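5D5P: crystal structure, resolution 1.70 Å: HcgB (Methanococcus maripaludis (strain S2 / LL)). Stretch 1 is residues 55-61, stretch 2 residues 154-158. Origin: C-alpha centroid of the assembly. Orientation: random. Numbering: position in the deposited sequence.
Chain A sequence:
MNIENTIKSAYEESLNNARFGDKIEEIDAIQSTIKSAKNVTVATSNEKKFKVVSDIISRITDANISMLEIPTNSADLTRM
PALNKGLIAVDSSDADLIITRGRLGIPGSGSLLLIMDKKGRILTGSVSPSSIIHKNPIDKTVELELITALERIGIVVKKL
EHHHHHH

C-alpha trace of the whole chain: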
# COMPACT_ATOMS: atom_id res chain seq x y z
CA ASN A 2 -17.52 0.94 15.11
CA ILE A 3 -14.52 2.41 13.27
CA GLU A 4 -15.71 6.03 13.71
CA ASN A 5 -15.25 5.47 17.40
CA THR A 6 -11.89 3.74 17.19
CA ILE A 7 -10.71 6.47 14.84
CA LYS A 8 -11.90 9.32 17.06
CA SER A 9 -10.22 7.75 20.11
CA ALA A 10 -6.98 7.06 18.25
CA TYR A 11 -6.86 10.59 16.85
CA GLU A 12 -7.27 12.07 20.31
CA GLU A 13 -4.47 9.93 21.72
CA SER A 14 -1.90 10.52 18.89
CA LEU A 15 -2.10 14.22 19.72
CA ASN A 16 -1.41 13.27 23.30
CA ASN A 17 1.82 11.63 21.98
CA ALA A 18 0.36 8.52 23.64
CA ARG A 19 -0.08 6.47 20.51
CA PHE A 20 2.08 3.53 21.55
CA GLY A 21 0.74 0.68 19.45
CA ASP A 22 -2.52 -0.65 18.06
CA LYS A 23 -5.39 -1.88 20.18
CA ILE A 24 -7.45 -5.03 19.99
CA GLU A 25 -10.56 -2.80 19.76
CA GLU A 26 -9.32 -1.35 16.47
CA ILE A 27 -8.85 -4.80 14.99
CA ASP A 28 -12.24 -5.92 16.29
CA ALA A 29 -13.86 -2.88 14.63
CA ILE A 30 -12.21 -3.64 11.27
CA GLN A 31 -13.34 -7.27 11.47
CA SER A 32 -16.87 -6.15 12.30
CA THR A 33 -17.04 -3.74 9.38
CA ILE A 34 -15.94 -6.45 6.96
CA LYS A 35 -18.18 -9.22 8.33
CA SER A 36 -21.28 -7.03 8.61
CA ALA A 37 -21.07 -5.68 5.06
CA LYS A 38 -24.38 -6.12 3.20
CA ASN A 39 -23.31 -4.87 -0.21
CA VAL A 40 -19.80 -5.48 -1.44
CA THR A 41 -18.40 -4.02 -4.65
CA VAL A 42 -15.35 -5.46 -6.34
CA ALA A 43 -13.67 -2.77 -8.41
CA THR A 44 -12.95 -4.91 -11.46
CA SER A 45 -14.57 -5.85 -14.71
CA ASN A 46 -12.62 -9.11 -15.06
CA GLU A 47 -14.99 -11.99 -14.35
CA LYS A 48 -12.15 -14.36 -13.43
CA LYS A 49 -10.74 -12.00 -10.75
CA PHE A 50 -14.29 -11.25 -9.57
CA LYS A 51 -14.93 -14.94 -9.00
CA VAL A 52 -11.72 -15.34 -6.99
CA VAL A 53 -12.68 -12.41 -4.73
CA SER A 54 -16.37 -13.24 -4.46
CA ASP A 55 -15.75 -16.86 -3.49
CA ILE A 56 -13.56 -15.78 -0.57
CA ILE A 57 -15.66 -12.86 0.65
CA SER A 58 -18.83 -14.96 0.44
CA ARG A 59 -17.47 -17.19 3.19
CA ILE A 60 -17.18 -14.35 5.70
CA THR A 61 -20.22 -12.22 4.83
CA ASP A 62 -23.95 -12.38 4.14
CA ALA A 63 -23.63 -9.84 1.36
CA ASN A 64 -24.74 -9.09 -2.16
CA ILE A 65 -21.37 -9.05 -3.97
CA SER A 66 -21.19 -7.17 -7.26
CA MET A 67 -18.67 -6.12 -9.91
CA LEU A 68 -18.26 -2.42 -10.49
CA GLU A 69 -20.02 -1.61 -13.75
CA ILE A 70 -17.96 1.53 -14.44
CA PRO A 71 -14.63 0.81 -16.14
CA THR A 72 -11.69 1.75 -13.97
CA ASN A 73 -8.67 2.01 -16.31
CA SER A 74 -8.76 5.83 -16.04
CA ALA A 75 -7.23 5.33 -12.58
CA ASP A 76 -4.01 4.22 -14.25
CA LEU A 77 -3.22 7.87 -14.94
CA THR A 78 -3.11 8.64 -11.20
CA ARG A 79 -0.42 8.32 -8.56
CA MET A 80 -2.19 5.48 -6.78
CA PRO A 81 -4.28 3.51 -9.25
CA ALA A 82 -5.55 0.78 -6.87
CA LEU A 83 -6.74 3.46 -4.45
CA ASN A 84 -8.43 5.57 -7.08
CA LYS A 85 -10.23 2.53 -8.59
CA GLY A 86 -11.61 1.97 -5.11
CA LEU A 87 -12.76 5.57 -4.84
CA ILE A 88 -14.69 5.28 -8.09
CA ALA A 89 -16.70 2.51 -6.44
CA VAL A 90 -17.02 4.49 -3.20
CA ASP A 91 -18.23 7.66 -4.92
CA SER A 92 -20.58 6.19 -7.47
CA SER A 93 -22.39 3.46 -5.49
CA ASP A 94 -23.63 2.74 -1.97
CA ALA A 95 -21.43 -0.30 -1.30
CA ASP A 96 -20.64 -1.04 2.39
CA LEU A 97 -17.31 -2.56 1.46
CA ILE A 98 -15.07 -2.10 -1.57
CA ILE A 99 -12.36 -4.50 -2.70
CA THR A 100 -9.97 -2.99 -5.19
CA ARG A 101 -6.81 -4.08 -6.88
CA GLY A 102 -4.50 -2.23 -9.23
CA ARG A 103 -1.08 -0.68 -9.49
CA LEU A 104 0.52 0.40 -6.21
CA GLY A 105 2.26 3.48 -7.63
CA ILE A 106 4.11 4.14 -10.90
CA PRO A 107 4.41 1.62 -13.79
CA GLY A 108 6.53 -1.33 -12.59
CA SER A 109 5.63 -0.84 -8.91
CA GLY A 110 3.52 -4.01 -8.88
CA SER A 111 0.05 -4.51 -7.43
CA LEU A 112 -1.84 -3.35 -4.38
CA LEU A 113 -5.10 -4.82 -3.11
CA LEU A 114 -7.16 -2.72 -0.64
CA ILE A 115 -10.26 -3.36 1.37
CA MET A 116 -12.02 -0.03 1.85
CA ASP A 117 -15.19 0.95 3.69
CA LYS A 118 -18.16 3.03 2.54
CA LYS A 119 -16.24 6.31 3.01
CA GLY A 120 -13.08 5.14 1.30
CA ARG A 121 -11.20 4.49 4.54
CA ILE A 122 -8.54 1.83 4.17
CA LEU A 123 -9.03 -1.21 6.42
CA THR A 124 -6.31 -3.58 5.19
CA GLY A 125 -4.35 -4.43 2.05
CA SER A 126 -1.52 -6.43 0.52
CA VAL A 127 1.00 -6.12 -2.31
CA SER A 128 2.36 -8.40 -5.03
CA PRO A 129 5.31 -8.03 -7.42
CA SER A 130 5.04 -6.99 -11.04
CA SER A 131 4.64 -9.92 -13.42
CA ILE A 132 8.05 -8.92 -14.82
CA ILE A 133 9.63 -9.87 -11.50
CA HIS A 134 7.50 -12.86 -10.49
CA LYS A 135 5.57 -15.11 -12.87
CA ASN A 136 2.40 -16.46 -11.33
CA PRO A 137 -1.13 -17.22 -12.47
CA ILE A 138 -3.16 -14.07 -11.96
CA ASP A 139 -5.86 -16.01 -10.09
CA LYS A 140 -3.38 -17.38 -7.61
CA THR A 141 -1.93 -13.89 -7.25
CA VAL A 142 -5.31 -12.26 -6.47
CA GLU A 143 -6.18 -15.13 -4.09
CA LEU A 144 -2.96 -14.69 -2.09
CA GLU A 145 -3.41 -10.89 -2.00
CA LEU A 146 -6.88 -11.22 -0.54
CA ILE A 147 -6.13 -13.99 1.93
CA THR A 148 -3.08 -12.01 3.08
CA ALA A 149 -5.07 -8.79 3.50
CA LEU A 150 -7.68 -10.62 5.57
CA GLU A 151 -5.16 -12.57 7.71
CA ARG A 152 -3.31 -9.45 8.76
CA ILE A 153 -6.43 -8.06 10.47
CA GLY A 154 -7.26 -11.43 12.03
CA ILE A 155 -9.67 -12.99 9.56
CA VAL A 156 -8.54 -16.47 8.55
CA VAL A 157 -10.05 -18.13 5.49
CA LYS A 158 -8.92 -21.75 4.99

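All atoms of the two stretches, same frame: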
# COMPACT_ATOMS: atom_id res chain seq x y z
N ASP A 55 -15.72 -15.58 -4.17
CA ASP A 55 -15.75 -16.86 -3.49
C ASP A 55 -15.17 -16.76 -2.08
O ASP A 55 -15.66 -17.41 -1.17
CB ASP A 55 -14.98 -17.92 -4.29
CG ASP A 55 -15.76 -18.40 -5.51
OD1 ASP A 55 -16.96 -18.08 -5.61
OD2 ASP A 55 -15.16 -19.07 -6.37
N ILE A 56 -14.16 -15.91 -1.89
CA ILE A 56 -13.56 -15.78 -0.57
C ILE A 56 -14.44 -14.94 0.34
O ILE A 56 -14.71 -15.32 1.48
CB ILE A 56 -12.16 -15.13 -0.64
CG1 ILE A 56 -11.16 -16.12 -1.23
CG2 ILE A 56 -11.70 -14.66 0.74
CD1 ILE A 56 -9.87 -15.47 -1.69
N ILE A 57 -14.88 -13.80 -0.16
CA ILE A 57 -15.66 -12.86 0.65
C ILE A 57 -17.01 -13.46 1.04
O ILE A 57 -17.57 -13.13 2.09
CB ILE A 57 -15.85 -11.54 -0.08
CG1 ILE A 57 -14.48 -10.89 -0.29
CG2 ILE A 57 -16.76 -10.61 0.68
CD1 ILE A 57 -13.74 -10.61 1.01
N SER A 58 -17.53 -14.34 0.18
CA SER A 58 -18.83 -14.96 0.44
C SER A 58 -18.79 -15.85 1.66
O SER A 58 -19.83 -16.11 2.27
CB SER A 58 -19.29 -15.82 -0.76
OG SER A 58 -19.67 -14.98 -1.83
N ARG A 59 -17.60 -16.29 2.04
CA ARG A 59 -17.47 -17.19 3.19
C ARG A 59 -17.44 -16.43 4.51
O ARG A 59 -17.57 -17.04 5.57
CB ARG A 59 -16.21 -18.06 3.07
CG ARG A 59 -16.30 -19.10 1.97
CD ARG A 59 -15.04 -19.93 1.90
NE ARG A 59 -14.82 -20.69 3.12
CZ ARG A 59 -13.70 -21.33 3.42
NH1 ARG A 59 -12.68 -21.28 2.57
NH2 ARG A 59 -13.59 -22.00 4.55
N ILE A 60 -17.28 -15.12 4.46
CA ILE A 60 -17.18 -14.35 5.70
C ILE A 60 -18.24 -13.27 5.81
O ILE A 60 -18.26 -12.52 6.78
CB ILE A 60 -15.79 -13.74 5.89
CG1 ILE A 60 -15.51 -12.69 4.82
CG2 ILE A 60 -14.73 -14.84 5.86
CD1 ILE A 60 -14.20 -11.94 5.03
N THR A 61 -19.12 -13.18 4.81
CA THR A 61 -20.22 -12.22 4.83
C THR A 61 -21.54 -12.82 4.35
O THR A 61 -21.56 -13.87 3.71
CB THR A 61 -19.98 -11.02 3.91
OG1 THR A 61 -19.98 -11.48 2.56
CG2 THR A 61 -18.64 -10.33 4.20
N GLY A 154 -6.78 -10.37 11.16
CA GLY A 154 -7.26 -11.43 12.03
C GLY A 154 -8.39 -12.29 11.49
O GLY A 154 -8.99 -13.09 12.23
N ILE A 155 -8.67 -12.15 10.20
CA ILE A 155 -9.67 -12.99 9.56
C ILE A 155 -8.98 -14.08 8.76
O ILE A 155 -8.31 -13.80 7.77
CB ILE A 155 -10.59 -12.18 8.63
CG1 ILE A 155 -11.44 -11.21 9.45
CG2 ILE A 155 -11.50 -13.13 7.86
CD1 ILE A 155 -12.42 -10.38 8.62
N VAL A 156 -9.15 -15.33 9.21
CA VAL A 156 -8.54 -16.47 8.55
C VAL A 156 -9.54 -17.25 7.71
O VAL A 156 -10.54 -17.77 8.21
CB VAL A 156 -7.88 -17.42 9.57
CG1 VAL A 156 -7.21 -18.56 8.85
CG2 VAL A 156 -6.86 -16.67 10.40
N VAL A 157 -9.25 -17.34 6.41
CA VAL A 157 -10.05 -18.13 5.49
C VAL A 157 -9.22 -19.33 5.01
O VAL A 157 -8.20 -19.16 4.34
CB VAL A 157 -10.50 -17.30 4.27
CG1 VAL A 157 -11.79 -17.86 3.70
CG2 VAL A 157 -10.71 -15.87 4.68
N LYS A 158 -9.66 -20.54 5.37
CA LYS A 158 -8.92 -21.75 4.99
C LYS A 158 -9.65 -22.55 3.92
O LYS A 158 -10.88 -22.69 3.96
CB LYS A 158 -8.66 -22.62 6.23
CG LYS A 158 -7.61 -22.07 7.19
CD LYS A 158 -6.23 -22.03 6.54
CE LYS A 158 -5.17 -21.56 7.51
NZ LYS A 158 -3.80 -21.84 6.99

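Stretch 1 is helical at residues 55-57, the helix having begun earlier in the chain. Two backbone hydrogen bonds brace this segment, from Arg59 N to Ile56 O (3.1 Å) and from Ile60 N to Ile57 O (3.1 Å). The side chain of Thr61 adds a third tie, its OG1 donating to Ile57 O at 3.0 Å. Stretch 2 is extended but belongs to no regular strand. From Ile155 to Val157 its phi/psi angles stay near -105/115, so successive side chains alternate: Ile155 and Val157 point toward stretch 1, while Val156 points away. It begins at Gly154, whose phi of 94° would jam a beta carbon against the carbonyl oxygen of the preceding residue; glycine is free of that restriction. The backbones stay well apart, the nearest CA atoms being those of Ile56 and Val157 at 7.4 Å, and side chains fill the gap.

Branched aliphatic residues make the apolar part of the contact. Val157, with the largest area covered, places CG2 4.2 Å from Ile56 CG2 and 4.3 Å from Ile60 CG2, so a single methyl touches both isoleucines. Ile60 also reaches Ile155, with CD1 lying 4.1 Å from Ile155 CG2. These are van der Waals contacts, and burying such hydrocarbon surfaces away from water favours the packing.

Arg59 supplies the polar part. Its long side chain carries the guanidinium to the backbone of Lys158, where Arg59 NH1 and NH2 both donate to Lys158 O, at 2.7 and 2.9 Å respectively. The acceptor lies at the guanidinium edge, near its plane, where the N-H groups point. One face of the same group is covered by Val157, whose CG1 is 3.7 Å from Arg59 NH1. Arginine suits this place because its flat end can donate along its edge while packing a face against a methyl group.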